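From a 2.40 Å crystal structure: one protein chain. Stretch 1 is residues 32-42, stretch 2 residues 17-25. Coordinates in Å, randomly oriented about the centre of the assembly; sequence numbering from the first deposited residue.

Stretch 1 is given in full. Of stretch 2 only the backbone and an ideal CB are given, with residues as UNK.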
# COMPACT_ATOMS: atom_id res chain seq x y z
N GLU A 32 -7.44 -4.84 16.09
CA GLU A 32 -6.38 -5.82 16.35
C GLU A 32 -5.00 -5.20 16.48
O GLU A 32 -4.63 -4.29 15.73
CB GLU A 32 -6.31 -6.86 15.23
CG GLU A 32 -7.49 -7.80 15.09
CD GLU A 32 -7.25 -8.84 14.00
OE1 GLU A 32 -6.57 -9.87 14.28
OE2 GLU A 32 -7.73 -8.63 12.86
N LEU A 33 -4.21 -5.75 17.40
CA LEU A 33 -2.79 -5.44 17.46
C LEU A 33 -2.03 -6.33 16.49
O LEU A 33 -2.26 -7.55 16.45
CB LEU A 33 -2.25 -5.66 18.87
CG LEU A 33 -2.63 -4.70 19.99
CD1 LEU A 33 -1.93 -5.16 21.26
CD2 LEU A 33 -2.25 -3.27 19.65
N TRP A 34 -1.13 -5.73 15.72
CA TRP A 34 -0.27 -6.46 14.79
C TRP A 34 1.20 -6.08 14.92
O TRP A 34 1.54 -4.92 15.19
CB TRP A 34 -0.70 -6.17 13.36
CG TRP A 34 -1.91 -6.89 12.92
CD1 TRP A 34 -3.21 -6.54 13.14
CD2 TRP A 34 -1.95 -8.10 12.14
NE1 TRP A 34 -4.05 -7.45 12.56
CE2 TRP A 34 -3.31 -8.42 11.95
CE3 TRP A 34 -0.97 -8.94 11.61
CZ2 TRP A 34 -3.71 -9.55 11.23
CZ3 TRP A 34 -1.37 -10.06 10.89
CH2 TRP A 34 -2.72 -10.36 10.71
N LYS A 35 2.08 -7.06 14.70
CA LYS A 35 3.49 -6.79 14.48
C LYS A 35 3.58 -6.08 13.13
O LYS A 35 2.85 -6.42 12.20
CB LYS A 35 4.29 -8.08 14.43
CG LYS A 35 4.54 -8.74 15.78
CD LYS A 35 5.34 -10.03 15.61
CE LYS A 35 6.04 -10.41 16.90
NZ LYS A 35 7.40 -10.97 16.66
N ALA A 36 4.47 -5.10 13.04
CA ALA A 36 4.62 -4.33 11.82
C ALA A 36 6.06 -3.88 11.61
O ALA A 36 6.84 -3.81 12.56
CB ALA A 36 3.68 -3.12 11.82
N ARG A 37 6.39 -3.60 10.35
CA ARG A 37 7.73 -3.22 9.94
C ARG A 37 7.60 -2.14 8.86
O ARG A 37 6.85 -2.33 7.90
CB ARG A 37 8.46 -4.46 9.39
CG ARG A 37 9.92 -4.27 9.02
CD ARG A 37 10.64 -5.60 8.84
NE ARG A 37 10.35 -6.27 7.56
CZ ARG A 37 9.89 -7.52 7.42
NH1 ARG A 37 9.64 -8.29 8.47
NH2 ARG A 37 9.68 -8.00 6.20
N SER A 38 8.28 -1.01 9.01
CA SER A 38 8.22 0.02 7.98
C SER A 38 9.05 -0.42 6.79
O SER A 38 10.15 -0.96 6.96
CB SER A 38 8.71 1.36 8.50
OG SER A 38 10.05 1.28 8.92
N LYS A 39 8.52 -0.21 5.58
CA LYS A 39 9.19 -0.68 4.37
C LYS A 39 10.53 0.01 4.07
O LYS A 39 11.49 -0.66 3.72
CB LYS A 39 8.28 -0.59 3.15
CG LYS A 39 8.82 -1.39 1.97
CD LYS A 39 7.89 -1.36 0.78
CE LYS A 39 8.61 -1.89 -0.44
NZ LYS A 39 8.69 -3.38 -0.45
N PHE A 40 10.58 1.34 4.22
CA PHE A 40 11.81 2.07 3.88
C PHE A 40 12.37 2.81 5.07
O PHE A 40 13.58 2.72 5.34
CB PHE A 40 11.57 3.13 2.80
CG PHE A 40 10.78 2.66 1.64
CD1 PHE A 40 11.39 1.96 0.61
CD2 PHE A 40 9.42 2.95 1.56
CE1 PHE A 40 10.65 1.54 -0.48
CE2 PHE A 40 8.68 2.54 0.47
CZ PHE A 40 9.30 1.83 -0.54
N ASN A 41 11.49 3.56 5.73
CA ASN A 41 11.83 4.45 6.84
C ASN A 41 12.55 3.73 7.96
O ASN A 41 12.23 2.59 8.29
CB ASN A 41 10.58 5.13 7.41
CG ASN A 41 10.11 6.31 6.58
OD1 ASN A 41 9.08 6.93 6.89
ND2 ASN A 41 10.85 6.64 5.51
N GLY A 42 13.54 4.39 8.54
CA GLY A 42 14.26 3.85 9.69
C GLY A 42 13.42 3.87 10.96
O GLY A 42 13.67 3.06 11.86
N UNK A 17 0.40 3.51 14.72
CA UNK A 17 1.52 2.94 15.47
C UNK A 17 1.18 3.01 16.96
O UNK A 17 0.83 4.08 17.46
CB UNK A 17 2.83 3.68 15.17
N UNK A 18 1.28 1.87 17.64
CA UNK A 18 1.09 1.80 19.09
C UNK A 18 2.43 1.58 19.80
O UNK A 18 2.61 1.97 20.95
CB UNK A 18 0.11 0.68 19.45
N UNK A 19 3.38 0.98 19.09
CA UNK A 19 4.76 0.89 19.57
C UNK A 19 5.71 1.21 18.41
O UNK A 19 5.72 0.51 17.40
CB UNK A 19 5.05 -0.50 20.15
N UNK A 20 6.51 2.26 18.59
CA UNK A 20 7.38 2.81 17.54
C UNK A 20 7.99 1.75 16.61
O UNK A 20 8.55 0.75 17.08
CB UNK A 20 8.51 3.61 18.19
N UNK A 21 7.86 2.01 15.31
CA UNK A 21 8.46 1.19 14.27
C UNK A 21 9.89 1.65 14.02
O UNK A 21 10.10 2.71 13.43
CB UNK A 21 7.64 1.25 12.98
N UNK A 22 10.86 0.87 14.47
CA UNK A 22 12.26 1.30 14.41
C UNK A 22 13.30 0.28 13.93
O UNK A 22 14.32 0.12 14.59
CB UNK A 22 12.67 1.77 15.81
N UNK A 23 13.07 -0.39 12.77
CA UNK A 23 11.96 -0.32 11.82
C UNK A 23 10.79 -1.24 12.20
O UNK A 23 9.71 -1.13 11.62
CB UNK A 23 12.46 -0.68 10.42
N UNK A 24 11.02 -2.12 13.17
CA UNK A 24 10.00 -3.06 13.66
C UNK A 24 9.28 -2.56 14.91
O UNK A 24 9.84 -1.83 15.73
CB UNK A 24 10.64 -4.42 13.96
N UNK A 25 8.01 -2.93 15.04
CA UNK A 25 7.19 -2.48 16.16
C UNK A 25 5.79 -3.07 16.12
O UNK A 25 5.60 -4.19 15.66
CB UNK A 25 7.11 -0.95 16.17

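Position 17 has no atom of stretch 1 within 5.5 Å of its ideal CB. Stretch 1 sets no preference here. The residue is V17, which makes no contact with stretch 1.

At position 18 CA-to-CB points toward stretch 1, and the ideal CB lies 4.6 Å from L33 CD2. An apolar side chain of modest size would suit: valine, isoleucine, leucine or alanine. The residue is V18. Its CG2 packs 3.8 Å from L33 CD2.

Positions 19 and 20 are out of reach, so many residues would do. They are E19 and E20, and neither touches stretch 1.

Position 21 points toward the strand. Its ideal CB is 4.6 Å from S38 CB and 5.1 Å from A36 O. The small side chain of A36 leaves space, and its methyl offers an apolar surface. Leucine, isoleucine, valine or methionine would fit. The residue is L21, with chi1 m and chi2 p. Its CD2 reaches 4.5 Å from A36 CB and 4.4 Å from S38 CB.

At position 22 CA-to-CB points away. Phi/psi of -136/50 is accessible to many residues, polar ones included. The backbone makes the main approach, a CA-H...O contact of 3.4 Å from position 22 CA to G42 O. The residue is N22.

Position 23 points toward stretch 1, and the peptide bond before it is cis, which strongly favours proline. The ideal CB is 3.4 Å from S38 OG and 3.9 Å from N41 O, so a compact side chain suits. The residue is P23. Its CB lies 3.7 Å from S38 OG, while that hydroxyl donates to N41 O at 2.6 Å. P23 O accepts from S38 N at 3.0 Å, a bond that needs no particular side chain.

Position 24 pairs with R37 as an antiparallel, non-hydrogen-bonded bridge, CA to CA 4.4 Å. Both side chains lie on the same face. The arginine offers a long aliphatic stem and a positive charge, so glutamate, glutamine or an apolar chain would be reasonable. The residue is E24. Its CG packs 3.8 Å from R37 CD. E24 OE2 lies near the guanidinium plane, 4.2 Å from R37 NH1; the charges are near, but beyond a salt bridge.

Position 25 pairs with A36, and phi/psi of -179/-145 favours glycine. A CB would also clash with the backbone O of position 19, at 2.4 Å. The residue is G25. Its N donates to A36 O at 2.9 Å, and A36 N donates to G25 O at 3.0 Å, closing the hydrogen-bonded pair.

Stretch 2 17-25: VVEELNPEG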
# COMPACT_ATOMS: atom_id res chain seq x y z
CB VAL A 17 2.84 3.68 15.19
CG1 VAL A 17 3.97 3.08 16.02
CG2 VAL A 17 3.19 3.66 13.70
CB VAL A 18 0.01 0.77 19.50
CG1 VAL A 18 -1.35 1.21 18.98
CG2 VAL A 18 0.32 -0.61 18.95
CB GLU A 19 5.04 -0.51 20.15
CG GLU A 19 6.48 -0.72 20.57
CD GLU A 19 6.73 -2.11 21.12
OE1 GLU A 19 6.49 -2.32 22.32
OE2 GLU A 19 7.18 -2.98 20.35
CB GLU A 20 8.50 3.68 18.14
CG GLU A 20 9.35 4.41 17.11
CD GLU A 20 10.43 5.27 17.74
OE1 GLU A 20 11.41 4.72 18.30
OE2 GLU A 20 10.30 6.52 17.67
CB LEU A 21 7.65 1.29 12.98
CG LEU A 21 6.42 0.40 12.80
CD1 LEU A 21 5.52 0.34 14.02
CD2 LEU A 21 5.65 0.87 11.59
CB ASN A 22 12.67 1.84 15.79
CG ASN A 22 12.37 0.85 16.92
OD1 ASN A 22 11.85 1.24 17.97
ND2 ASN A 22 12.69 -0.43 16.70
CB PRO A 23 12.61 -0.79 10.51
CG PRO A 23 13.65 -1.76 10.94
CD PRO A 23 14.09 -1.38 12.33
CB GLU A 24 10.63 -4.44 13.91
CG GLU A 24 11.03 -5.18 12.64
CD GLU A 24 11.76 -6.49 12.89
OE1 GLU A 24 12.70 -6.52 13.71
OE2 GLU A 24 11.40 -7.50 12.24
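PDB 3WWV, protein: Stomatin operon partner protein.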